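Local atomic coordinates of Ps01740 (Pseudomonas sp. UW4, PDB entry 5UIF), a protein that probably acts as a hydrolase related to cis-3-chloroacrylic acid dehalogenase within the tautomerase superfamily. Residues A[10-14]-A[15-19]; A[23-26]-A[27-31]; A[85-88]-A[89-93]. All blocks are in the same frame, centred on the assembly; numbering follows the deposited sequence.

Interaction 1: residues A[10-14]-A[15-19]; sequences GTLSE and RQRQS
Arg-15 bends back at its third side-chain torsion (chi3 64°) and lays one face of its guanidinium near Ser-13, whose OG sits 3.3 Å from NH2, above the plane and toward the rim; the angle is too poor for a hydrogen bond. Gln-16 comes next and answers Ser-13 twice. Its backbone N donates to Ser-13 OG (3.3 Å), while its OE1 takes Ser-13 N on a lone pair in the amide plane (3.0 Å, C=O...N 137°). This reciprocal pair is a capping box, with Ser-13 as N-cap of helix 14-32. CG of Gln-16 anti to its carbonyl carbon (chi1 -77°) turns the extended chain back toward the cap, and the amide NE2 is used on helix 73-91. Arg-17 sends its N to Ser-13 O (3.1 Å), and its guanidinium folds over the same oxygen, which lies 3.4 Å above the middle of the plane; CG touches Leu-12 CB at 3.9 Å. NE of Arg-17 bonds Gly-49 O of the second subunit. With Gln-18 N to Glu-14 O (3.0 Å) the regular helical ladder is under way, and at Ser-19 both N and OG donate to Arg-15 O from opposite faces of its carbonyl plane.

Interaction 2: residues A[23-26]-A[27-31]; sequences SITS and IHTRE
Thr-29 folds back against the preceding turn of helix 14-32. Its OG1 stands between backbone N and carbonyl carbon (chi1 57°), a setting that turns the hydroxyl back toward that turn, between Thr-25 O (3.0 Å) and Ser-26 O (3.1 Å); its single proton can serve one or the other. Thr-25 O also receives Thr-29 N (3.0 Å). The methyls of the two threonines meet where the side chains cross, CG2 to CG2 at 4.2 Å, because Thr-25 has its CG2 anti to N and turns OG1 the other way, to Ala-21 O. Ile-27 keeps CG1 anti to its carbonyl carbon (chi1 -65°), so the extended chain runs back over Ser-23 and brings CD1 to 3.7 Å from Ser-23 OG; its N bonds Ser-23 O. On the flank facing helix 73-91, Ile-27 also packs on Ala-82 and Ser-23 on Val-86. His-28 takes another course: CG lies anti to N (chi1 180°), CB stays 3.5 Å from Ile-24 O, and the imidazole leaves the turn to lie against Pro-1 and Val-39, with ND1 bonded to Tyr-3 OH. Pro-1 is the amino-terminal proline on which catalysis in the tautomerase superfamily generally depends. Arg-30 N closes on Ser-26 O, and the bent Arg-30 chain brings NE to Glu-31 OE2 in a salt bridge (2.9 Å). The two threonine hydroxyls are thus spent on carbonyls of their own helix and Arg-30 on its neighbour Glu-31, whereas Ile-27 and His-28 face the rest of the fold: helix 73-91 on one hand, Pro-1 and Tyr-3 on the other.

Interaction 3: residues A[85-88]-A[89-93]; sequences DVYM and AVTGA
Tyr-87 O accepts twice from Thr-91, from opposite faces of its carbonyl plane: N donates at 2.9 Å, and OG1 donates as well, at a separation too short to be trusted at this resolution. The hydroxyl is put there by a chi1 of 62°, which places OG1 between Thr-91 N and carbonyl carbon. The same OG1 accepts from Ala-93 N, two residues on (3.2 Å), which makes an ST turn. Between them, Gly-92 N donates to Met-88 O (2.9 Å) from well above the carbonyl plane, 51° out of it, as the chain leaves the helix with a positive phi. A little earlier, Val-90 N to Val-86 O is a regular helical bond. Together these bonds finish helix 73-91, the crossover of the beta-alpha-beta unit formed with strands 61-68 and 98-105. Outward from these bonds, the Tyr-87 ring takes Thr-91 over one face: CG2 stands 3.7 Å from the ring centroid, 18° off the normal, a CH-pi contact. Ala-93 CB meets the ring obliquely at CE2 (3.9 Å), and Ile-63 and Val-98 of the sheet also pack on Tyr-87. Val-86 and Val-90 run abreast in the same direction, CG1 to CG2 at 4.1 Å, and both rest on Leu-20 of helix 14-32. On another flank Met-88, bent at its thioether, brings CE to 3.7 Å from Ala-93 O.

The three contacts follow one another along the chain. Interactions 1 and 2 sit on helix 14-32, with centres about 18 Å apart, the first at its start and the second toward its end; interaction 3 closes helix 73-91, about 11 Å from interaction 1 and 16 Å from interaction 2 between centres. The two helices are the crossovers of successive beta-alpha-beta units on one four-stranded sheet. Interaction 3 links to both others: Gln-16 NE2 probably bonds Val-90 O and Leu-12 packs on Thr-91, while Ser-23 and Ile-27 meet Val-86. The start of one helix is thereby tied to the end of the other, consistent with their antiparallel packing over the sheet.

Interaction 1: residues A[10-14]-A[15-19]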
# COMPACT_ATOMS: atom_id res chain seq x y z
N GLY A 10 -15.30 -10.88 4.13
CA GLY A 10 -16.70 -11.22 4.04
C GLY A 10 -17.57 -10.08 3.55
O GLY A 10 -18.78 -10.24 3.39
N THR A 11 -16.96 -8.92 3.33
CA THR A 11 -17.69 -7.74 2.88
C THR A 11 -18.16 -7.88 1.43
O THR A 11 -19.34 -7.71 1.13
CB THR A 11 -16.84 -6.47 3.00
OG1 THR A 11 -16.48 -6.26 4.37
CG2 THR A 11 -17.61 -5.26 2.50
N LEU A 12 -17.22 -8.19 0.54
CA LEU A 12 -17.52 -8.27 -0.88
C LEU A 12 -17.65 -9.71 -1.38
O LEU A 12 -16.91 -10.59 -0.94
CB LEU A 12 -16.44 -7.54 -1.69
CG LEU A 12 -16.31 -6.04 -1.42
CD1 LEU A 12 -15.16 -5.45 -2.21
CD2 LEU A 12 -17.61 -5.34 -1.75
N SER A 13 -18.60 -9.93 -2.29
CA SER A 13 -18.76 -11.22 -2.94
C SER A 13 -18.02 -11.22 -4.27
O SER A 13 -17.34 -10.26 -4.61
CB SER A 13 -20.25 -11.54 -3.15
OG SER A 13 -20.85 -10.60 -4.03
N GLU A 14 -18.15 -12.31 -5.01
CA GLU A 14 -17.54 -12.41 -6.33
C GLU A 14 -18.22 -11.43 -7.29
O GLU A 14 -17.55 -10.71 -8.03
CB GLU A 14 -17.64 -13.83 -6.88
CG GLU A 14 -16.29 -14.49 -7.13
CD GLU A 14 -16.38 -15.70 -8.05
OE1 GLU A 14 -17.24 -16.57 -7.80
OE2 GLU A 14 -15.60 -15.78 -9.02
N ARG A 15 -19.55 -11.43 -7.26
CA ARG A 15 -20.34 -10.57 -8.12
C ARG A 15 -20.06 -9.09 -7.83
O ARG A 15 -20.02 -8.27 -8.75
CB ARG A 15 -21.83 -10.87 -7.95
CG ARG A 15 -22.71 -9.65 -7.76
CD ARG A 15 -24.12 -10.02 -7.36
NE ARG A 15 -24.15 -10.68 -6.06
CZ ARG A 15 -24.10 -10.04 -4.90
NH1 ARG A 15 -24.03 -8.71 -4.87
NH2 ARG A 15 -24.13 -10.72 -3.76
N GLN A 16 -19.84 -8.77 -6.56
CA GLN A 16 -19.60 -7.39 -6.16
C GLN A 16 -18.22 -6.91 -6.60
O GLN A 16 -18.06 -5.77 -7.03
CB GLN A 16 -19.75 -7.24 -4.65
CG GLN A 16 -21.20 -7.19 -4.19
CD GLN A 16 -21.33 -7.10 -2.68
OE1 GLN A 16 -20.69 -7.85 -1.95
NE2 GLN A 16 -22.15 -6.17 -2.21
N ARG A 17 -17.22 -7.79 -6.50
CA ARG A 17 -15.87 -7.45 -6.94
C ARG A 17 -15.83 -7.27 -8.45
O ARG A 17 -15.11 -6.41 -8.96
CB ARG A 17 -14.87 -8.52 -6.50
CG ARG A 17 -14.53 -8.47 -5.02
CD ARG A 17 -13.40 -9.42 -4.68
NE ARG A 17 -13.79 -10.82 -4.86
CZ ARG A 17 -14.29 -11.58 -3.90
NH1 ARG A 17 -14.47 -11.09 -2.69
NH2 ARG A 17 -14.62 -12.84 -4.16
N GLN A 18 -16.60 -8.08 -9.16
CA GLN A 18 -16.71 -7.96 -10.61
C GLN A 18 -17.35 -6.63 -11.00
O GLN A 18 -16.88 -5.94 -11.90
CB GLN A 18 -17.53 -9.12 -11.19
CG GLN A 18 -17.69 -9.08 -12.70
CD GLN A 18 -16.38 -9.31 -13.43
OE1 GLN A 18 -15.52 -10.07 -12.97
NE2 GLN A 18 -16.22 -8.66 -14.58
N SER A 19 -18.42 -6.28 -10.30
CA SER A 19 -19.14 -5.03 -10.55
C SER A 19 -18.27 -3.81 -10.27
O SER A 19 -18.20 -2.89 -11.07
CB SER A 19 -20.42 -4.97 -9.71
OG SER A 19 -21.29 -6.04 -10.03

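Interaction 2: residues A[23-26]-A[27-31]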
# COMPACT_ATOMS: atom_id res chain seq x y z
N SER A 23 -16.85 -1.04 -12.81
CA SER A 23 -17.28 0.33 -12.55
C SER A 23 -16.09 1.28 -12.44
O SER A 23 -16.06 2.32 -13.09
CB SER A 23 -18.12 0.39 -11.27
OG SER A 23 -18.51 1.72 -10.98
N ILE A 24 -15.11 0.91 -11.61
CA ILE A 24 -13.91 1.72 -11.42
C ILE A 24 -13.16 1.92 -12.74
O ILE A 24 -12.72 3.03 -13.04
CB ILE A 24 -12.96 1.07 -10.39
CG1 ILE A 24 -13.57 1.15 -8.99
CG2 ILE A 24 -11.60 1.76 -10.40
CD1 ILE A 24 -12.74 0.45 -7.93
N THR A 25 -13.05 0.86 -13.52
CA THR A 25 -12.38 0.92 -14.82
C THR A 25 -13.07 1.92 -15.74
O THR A 25 -12.41 2.75 -16.37
CB THR A 25 -12.35 -0.46 -15.50
OG1 THR A 25 -11.79 -1.43 -14.61
CG2 THR A 25 -11.52 -0.41 -16.78
N SER A 26 -14.39 1.84 -15.82
CA SER A 26 -15.18 2.74 -16.65
C SER A 26 -15.02 4.20 -16.23
O SER A 26 -14.91 5.09 -17.07
CB SER A 26 -16.65 2.35 -16.62
OG SER A 26 -17.44 3.25 -17.38
N ILE A 27 -15.02 4.43 -14.92
CA ILE A 27 -14.88 5.77 -14.37
C ILE A 27 -13.51 6.37 -14.69
O ILE A 27 -13.41 7.54 -15.04
CB ILE A 27 -15.10 5.77 -12.84
CG1 ILE A 27 -16.54 5.37 -12.51
CG2 ILE A 27 -14.79 7.13 -12.24
CD1 ILE A 27 -16.76 4.98 -11.07
N HIS A 28 -12.47 5.55 -14.58
CA HIS A 28 -11.11 6.01 -14.84
C HIS A 28 -10.86 6.29 -16.32
O HIS A 28 -10.30 7.33 -16.68
CB HIS A 28 -10.09 4.99 -14.34
CG HIS A 28 -8.67 5.41 -14.56
ND1 HIS A 28 -7.97 6.17 -13.65
CD2 HIS A 28 -7.82 5.18 -15.59
CE1 HIS A 28 -6.75 6.39 -14.12
NE2 HIS A 28 -6.64 5.80 -15.29
N THR A 29 -11.27 5.36 -17.18
CA THR A 29 -11.05 5.49 -18.62
C THR A 29 -11.77 6.70 -19.21
O THR A 29 -11.36 7.24 -20.23
CB THR A 29 -11.51 4.22 -19.37
OG1 THR A 29 -12.89 3.97 -19.09
CG2 THR A 29 -10.67 3.02 -18.96
N ARG A 30 -12.85 7.11 -18.55
CA ARG A 30 -13.64 8.24 -19.02
C ARG A 30 -13.03 9.58 -18.62
O ARG A 30 -12.85 10.47 -19.45
CB ARG A 30 -15.07 8.15 -18.48
CG ARG A 30 -15.92 9.37 -18.75
CD ARG A 30 -17.19 9.34 -17.92
NE ARG A 30 -16.92 9.52 -16.50
CZ ARG A 30 -17.53 8.85 -15.53
NH1 ARG A 30 -18.45 7.94 -15.83
NH2 ARG A 30 -17.22 9.08 -14.26
N GLU A 31 -12.70 9.71 -17.34
CA GLU A 31 -12.22 10.98 -16.79
C GLU A 31 -10.79 11.30 -17.21
O GLU A 31 -10.42 12.47 -17.33
CB GLU A 31 -12.32 10.96 -15.26
CG GLU A 31 -13.74 10.84 -14.73
CD GLU A 31 -14.60 12.04 -15.08
OE1 GLU A 31 -14.04 13.15 -15.25
OE2 GLU A 31 -15.83 11.88 -15.19

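Interaction 3: residues A[85-88]-A[89-93]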
# COMPACT_ATOMS: atom_id res chain seq x y z
N ASP A 85 -19.65 6.95 -4.55
CA ASP A 85 -21.08 6.75 -4.77
C ASP A 85 -21.39 5.32 -5.18
O ASP A 85 -22.37 4.73 -4.72
CB ASP A 85 -21.60 7.71 -5.84
CG ASP A 85 -21.78 9.13 -5.32
OD1 ASP A 85 -22.00 9.29 -4.11
OD2 ASP A 85 -21.71 10.07 -6.14
N VAL A 86 -20.54 4.76 -6.04
CA VAL A 86 -20.73 3.40 -6.53
C VAL A 86 -20.57 2.37 -5.42
O VAL A 86 -21.40 1.46 -5.29
CB VAL A 86 -19.74 3.09 -7.68
CG1 VAL A 86 -19.56 1.59 -7.85
CG2 VAL A 86 -20.21 3.73 -8.98
N TYR A 87 -19.52 2.50 -4.62
CA TYR A 87 -19.25 1.54 -3.56
C TYR A 87 -20.37 1.50 -2.53
O TYR A 87 -20.74 0.43 -2.04
CB TYR A 87 -17.92 1.84 -2.87
CG TYR A 87 -17.57 0.82 -1.80
CD1 TYR A 87 -16.92 -0.36 -2.13
CD2 TYR A 87 -17.91 1.03 -0.47
CE1 TYR A 87 -16.61 -1.30 -1.17
CE2 TYR A 87 -17.61 0.09 0.50
CZ TYR A 87 -16.96 -1.07 0.15
OH TYR A 87 -16.65 -2.00 1.11
N MET A 88 -20.90 2.67 -2.19
CA MET A 88 -21.99 2.75 -1.22
C MET A 88 -23.27 2.14 -1.77
O MET A 88 -24.10 1.64 -1.03
CB MET A 88 -22.24 4.21 -0.81
CG MET A 88 -21.14 4.82 0.04
SD MET A 88 -21.51 6.52 0.51
CE MET A 88 -23.07 6.29 1.36
N ALA A 89 -23.42 2.19 -3.09
CA ALA A 89 -24.60 1.64 -3.75
C ALA A 89 -24.50 0.13 -3.89
O ALA A 89 -25.51 -0.58 -3.80
CB ALA A 89 -24.80 2.29 -5.10
N VAL A 90 -23.29 -0.36 -4.13
CA VAL A 90 -23.05 -1.78 -4.30
C VAL A 90 -23.09 -2.52 -2.96
O VAL A 90 -23.62 -3.62 -2.86
CB VAL A 90 -21.69 -2.04 -5.00
CG1 VAL A 90 -21.30 -3.51 -4.92
CG2 VAL A 90 -21.74 -1.56 -6.45
N THR A 91 -22.54 -1.89 -1.93
CA THR A 91 -22.36 -2.54 -0.64
C THR A 91 -23.42 -2.14 0.39
O THR A 91 -23.87 -2.97 1.18
CB THR A 91 -20.98 -2.22 -0.05
OG1 THR A 91 -20.85 -0.81 0.16
CG2 THR A 91 -19.89 -2.68 -1.00
N GLY A 92 -23.82 -0.87 0.37
CA GLY A 92 -24.75 -0.35 1.35
C GLY A 92 -24.01 0.17 2.57
O GLY A 92 -24.59 0.34 3.64
N ALA A 93 -22.72 0.44 2.39
CA ALA A 93 -21.87 0.90 3.48
C ALA A 93 -22.18 2.35 3.85
O ALA A 93 -22.81 3.08 3.09
CB ALA A 93 -20.41 0.75 3.11